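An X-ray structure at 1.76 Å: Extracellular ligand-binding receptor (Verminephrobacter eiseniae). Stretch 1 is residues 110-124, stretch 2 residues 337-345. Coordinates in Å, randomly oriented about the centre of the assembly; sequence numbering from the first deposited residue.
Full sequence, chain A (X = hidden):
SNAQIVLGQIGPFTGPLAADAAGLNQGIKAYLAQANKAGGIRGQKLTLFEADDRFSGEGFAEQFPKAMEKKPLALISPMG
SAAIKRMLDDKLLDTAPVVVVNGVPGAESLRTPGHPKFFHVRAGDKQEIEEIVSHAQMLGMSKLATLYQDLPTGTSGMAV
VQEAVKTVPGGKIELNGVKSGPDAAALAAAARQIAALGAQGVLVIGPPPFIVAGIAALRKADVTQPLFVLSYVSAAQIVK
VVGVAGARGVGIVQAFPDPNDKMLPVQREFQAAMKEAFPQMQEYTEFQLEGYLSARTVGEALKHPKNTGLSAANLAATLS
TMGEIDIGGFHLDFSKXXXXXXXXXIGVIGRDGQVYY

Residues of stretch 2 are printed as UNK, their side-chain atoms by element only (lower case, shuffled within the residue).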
# COMPACT_ATOMS: atom_id res chain seq x y z
N LEU A 110 3.64 11.73 -3.70
CA LEU A 110 3.47 10.98 -4.94
C LEU A 110 2.04 11.11 -5.48
O LEU A 110 1.75 10.81 -6.64
CB LEU A 110 3.79 9.50 -4.71
CG LEU A 110 5.17 9.21 -4.11
CD1 LEU A 110 5.34 7.72 -3.87
CD2 LEU A 110 6.28 9.76 -5.01
N ARG A 111 1.15 11.57 -4.62
CA ARG A 111 -0.28 11.62 -4.90
C ARG A 111 -0.70 13.04 -5.25
O ARG A 111 -1.71 13.27 -5.94
CB ARG A 111 -1.00 11.13 -3.64
CG ARG A 111 -2.49 11.09 -3.72
CD ARG A 111 -3.03 10.40 -2.49
NE ARG A 111 -2.70 8.98 -2.47
CZ ARG A 111 -3.61 8.02 -2.27
NH1 ARG A 111 -3.24 6.74 -2.26
NH2 ARG A 111 -4.88 8.34 -2.07
N THR A 112 0.08 14.01 -4.78
CA THR A 112 -0.26 15.41 -4.95
C THR A 112 0.98 16.13 -5.46
O THR A 112 1.97 16.24 -4.73
CB THR A 112 -0.72 16.03 -3.61
OG1 THR A 112 -1.79 15.25 -3.07
CG2 THR A 112 -1.19 17.46 -3.80
N PRO A 113 0.94 16.60 -6.71
CA PRO A 113 -0.22 16.58 -7.62
C PRO A 113 -0.50 15.23 -8.27
O PRO A 113 -1.58 15.07 -8.86
CB PRO A 113 0.18 17.58 -8.70
CG PRO A 113 1.67 17.44 -8.77
CD PRO A 113 2.10 17.26 -7.34
N GLY A 114 0.42 14.28 -8.19
CA GLY A 114 0.25 13.01 -8.88
C GLY A 114 0.21 13.19 -10.39
O GLY A 114 0.89 14.05 -10.94
N HIS A 115 -0.61 12.39 -11.07
CA HIS A 115 -0.75 12.51 -12.51
C HIS A 115 -2.13 12.03 -12.91
O HIS A 115 -2.65 11.08 -12.31
CB HIS A 115 0.31 11.65 -13.21
CG HIS A 115 0.42 11.91 -14.68
ND1 HIS A 115 -0.41 11.31 -15.60
CD2 HIS A 115 1.25 12.72 -15.38
CE1 HIS A 115 -0.09 11.73 -16.81
NE2 HIS A 115 0.90 12.59 -16.71
N PRO A 116 -2.74 12.69 -13.90
CA PRO A 116 -4.11 12.29 -14.26
C PRO A 116 -4.24 10.88 -14.81
O PRO A 116 -5.37 10.38 -14.90
CB PRO A 116 -4.54 13.36 -15.29
CG PRO A 116 -3.27 14.03 -15.72
CD PRO A 116 -2.34 13.94 -14.55
N LYS A 117 -3.13 10.23 -15.17
CA LYS A 117 -3.21 8.83 -15.61
C LYS A 117 -2.89 7.84 -14.48
O LYS A 117 -2.86 6.63 -14.69
CB LYS A 117 -2.26 8.60 -16.80
CG LYS A 117 -2.65 9.36 -18.06
CD LYS A 117 -1.66 9.07 -19.18
CE LYS A 117 -1.93 9.95 -20.39
NZ LYS A 117 -0.92 9.68 -21.45
N PHE A 118 -2.68 8.36 -13.28
CA PHE A 118 -2.22 7.58 -12.13
C PHE A 118 -3.38 7.53 -11.13
O PHE A 118 -3.77 8.57 -10.57
CB PHE A 118 -0.98 8.29 -11.55
CG PHE A 118 -0.27 7.55 -10.46
CD1 PHE A 118 -0.47 6.19 -10.24
CD2 PHE A 118 0.62 8.24 -9.63
CE1 PHE A 118 0.21 5.51 -9.21
CE2 PHE A 118 1.30 7.59 -8.60
CZ PHE A 118 1.09 6.21 -8.38
N PHE A 119 -3.97 6.35 -10.96
CA PHE A 119 -5.17 6.17 -10.12
C PHE A 119 -4.80 5.44 -8.85
O PHE A 119 -3.93 4.58 -8.87
CB PHE A 119 -6.24 5.37 -10.87
CG PHE A 119 -6.87 6.11 -12.01
CD1 PHE A 119 -8.10 6.74 -11.85
CD2 PHE A 119 -6.23 6.19 -13.24
CE1 PHE A 119 -8.68 7.44 -12.90
CE2 PHE A 119 -6.81 6.89 -14.31
CZ PHE A 119 -8.04 7.51 -14.13
N HIS A 120 -5.45 5.78 -7.73
CA HIS A 120 -5.05 5.18 -6.45
C HIS A 120 -6.19 4.37 -5.86
O HIS A 120 -7.30 4.87 -5.72
CB HIS A 120 -4.63 6.28 -5.47
CG HIS A 120 -3.56 7.17 -6.03
ND1 HIS A 120 -2.23 6.83 -6.00
CD2 HIS A 120 -3.64 8.34 -6.70
CE1 HIS A 120 -1.53 7.78 -6.60
NE2 HIS A 120 -2.36 8.70 -7.04
N VAL A 121 -5.90 3.11 -5.53
CA VAL A 121 -6.91 2.22 -4.97
C VAL A 121 -6.85 2.25 -3.44
O VAL A 121 -7.87 2.14 -2.77
CB VAL A 121 -6.73 0.79 -5.52
CG1 VAL A 121 -7.71 -0.16 -4.87
CG2 VAL A 121 -6.93 0.78 -7.04
N ARG A 122 -5.66 2.40 -2.88
CA ARG A 122 -5.53 2.48 -1.43
C ARG A 122 -5.70 3.92 -0.97
O ARG A 122 -5.37 4.86 -1.70
CB ARG A 122 -4.16 1.98 -0.97
CG ARG A 122 -3.01 2.77 -1.61
CD ARG A 122 -1.72 2.59 -0.83
NE ARG A 122 -1.52 1.18 -0.51
CZ ARG A 122 -1.00 0.74 0.63
NH1 ARG A 122 -0.84 -0.56 0.85
NH2 ARG A 122 -0.62 1.62 1.56
N ALA A 123 -6.19 4.10 0.25
CA ALA A 123 -6.22 5.42 0.86
C ALA A 123 -4.79 5.94 0.99
O ALA A 123 -3.84 5.15 1.08
CB ALA A 123 -6.88 5.36 2.24
N GLY A 124 -4.63 7.25 0.99
CA GLY A 124 -3.30 7.82 1.08
C GLY A 124 -2.70 7.80 2.48
O GLY A 124 -3.44 7.70 3.47
N UNK A 337 -11.87 12.70 -8.55
CA UNK A 337 -10.42 12.75 -8.62
C UNK A 337 -9.85 11.35 -8.65
O UNK A 337 -10.59 10.36 -8.59
N UNK A 338 -8.53 11.26 -8.70
CA UNK A 338 -7.88 9.97 -8.94
C UNK A 338 -7.65 9.12 -7.70
O UNK A 338 -7.16 7.99 -7.81
n UNK A 338 -5.79 9.97 -11.97
c UNK A 338 -6.81 10.31 -11.19
c UNK A 338 -6.58 10.17 -9.71
o UNK A 338 -7.88 10.72 -11.63
N UNK A 339 -8.00 9.64 -6.53
CA UNK A 339 -7.94 8.86 -5.29
C UNK A 339 -9.31 8.22 -5.07
O UNK A 339 -10.27 8.91 -4.75
c UNK A 339 -7.58 9.74 -4.10
N UNK A 340 -9.38 6.90 -5.22
CA UNK A 340 -10.66 6.23 -5.29
C UNK A 340 -11.20 5.73 -3.97
O UNK A 340 -12.37 5.37 -3.89
N UNK A 341 -10.36 5.72 -2.93
CA UNK A 341 -10.78 5.14 -1.66
C UNK A 341 -10.49 6.05 -0.47
O UNK A 341 -9.40 6.61 -0.38
o UNK A 341 -10.41 3.26 -0.16
c UNK A 341 -10.10 3.79 -1.44
N UNK A 342 -11.44 6.16 0.45
CA UNK A 342 -11.19 6.78 1.76
C UNK A 342 -11.33 5.77 2.90
O UNK A 342 -11.50 6.15 4.07
n UNK A 342 -10.84 12.34 4.80
n UNK A 342 -12.88 11.31 4.65
n UNK A 342 -11.45 11.28 2.85
c UNK A 342 -12.11 7.98 1.98
c UNK A 342 -11.64 9.29 1.33
c UNK A 342 -11.72 11.64 4.10
c UNK A 342 -12.34 10.51 1.98
N UNK A 343 -11.25 4.49 2.57
CA UNK A 343 -11.32 3.43 3.58
C UNK A 343 -10.04 3.40 4.42
O UNK A 343 -8.95 3.21 3.90
c UNK A 343 -12.88 0.34 4.22
c UNK A 343 -10.51 0.36 4.50
c UNK A 343 -10.60 -0.70 5.40
c UNK A 343 -12.97 -0.72 5.11
c UNK A 343 -11.65 0.90 3.90
o UNK A 343 -11.92 -2.28 6.58
c UNK A 343 -11.83 -1.24 5.69
c UNK A 343 -11.55 2.06 2.92
N UNK A 344 -10.18 3.58 5.73
CA UNK A 344 -9.05 3.43 6.63
C UNK A 344 -9.56 2.75 7.90
O UNK A 344 -10.59 3.13 8.43
c UNK A 344 -8.42 4.80 6.97
c UNK A 344 -7.62 4.71 8.24
c UNK A 344 -7.55 5.31 5.82
N UNK A 345 -8.86 1.72 8.36
CA UNK A 345 -9.34 0.97 9.52
C UNK A 345 -8.14 0.52 10.34
O UNK A 345 -7.25 -0.15 9.84
c UNK A 345 -10.15 -0.25 9.04
c UNK A 345 -10.96 -0.90 10.16
o UNK A 345 -10.89 -0.50 11.32
n UNK A 345 -11.74 -1.91 9.80
O HOH W 1 -7.39 6.60 -2.53
O HOH W 2 -7.89 11.57 -14.42
O HOH W 3 -8.34 2.42 1.27

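Position 337 has no side-chain atoms, and nothing of stretch 1 lies in contact with it. Its phi of 156° would jam a CB against the carbonyl O of the residue before. This is Gly337.

Position 338 carries four side-chain atoms: two carbons, the second bearing one oxygen and one nitrogen. That is a short amide, and its CA-to-CB bond points toward stretch 1. The nitrogen lies 3.0 Å from Pro116 O and 2.8 Å from Phe118 O. Both oxygens are backbone acceptors, so the nitrogen must donate. The residue is Asn338, with chi1 in the m well. Its ND2 hydrogen-bonds to both carbonyls, one proton for each. The turn from His115 to Phe118, a type I beta turn, is closed by Phe118 N bonding to His115 O and presents Pro116 O to this amide. Water 2 donates to Asn338 OD1 and to Pro116 O, tying the other end of the amide to the same turn. The amide carbon CG sits over one face of the Phe119 ring.

Position 339 has a single side-chain carbon, CB, pointing sideways. It lies 3.7 Å from Arg111 NH2, an ordinary packing contact. One carbon alone means alanine, Ala339. Its backbone is bridged to that of His120, with the two CA atoms 4.8 Å apart.

Position 340 has no side-chain atoms. Its backbone N donates to His120 O at 2.9 Å. An ideal CB here would lie 3.3 Å from His120 O. The residue is Gly340.

Position 341 has one carbon followed by one oxygen, without a branch. Its CB points toward stretch 1 and comes 3.1 Å from Val121 O. This is Ser341, with chi1 in the t well. Its OG accepts from the backbone N of position 343 within its own stretch and donates to water 3.

Position 342 has three carbons, a nitrogen, and a carbon with two more nitrogens: a guanidinium. Its CA-to-CB bond points away from stretch 1, and the side chain makes no contact with it. It is Arg342.

Position 343 has one carbon and a six-carbon ring bearing an oxygen. The ring end leads away, but the backbone O lies 3.4 Å from Ala123 CB. This is Tyr343.

Position 344 has three carbons, branched at the first. One branch carbon packs 3.6 Å from Ala123 CB. This is Val344, and the carbon is CG2.

Position 345 again has two carbons, the second with one oxygen and one nitrogen. It is out of reach of stretch 1. It is Asn345, whose ND2 donates to Tyr343 OH.

The contact works mainly through backbone and amide. His120 N donates to Asn338 O at 2.8 Å, and Gly340 N returns a bond to His120 O, making a single beta bridge. Asn338 anchors one end on the turn. At the other end Ala123 packs against Val344. Water 1 joins Arg111 NH2, Arg122 O and Ser341 N; water 3 joins Ala123 N, Ser341 OG and Tyr343 O.

Stretch 2 (337-345) GNAGSRYVN
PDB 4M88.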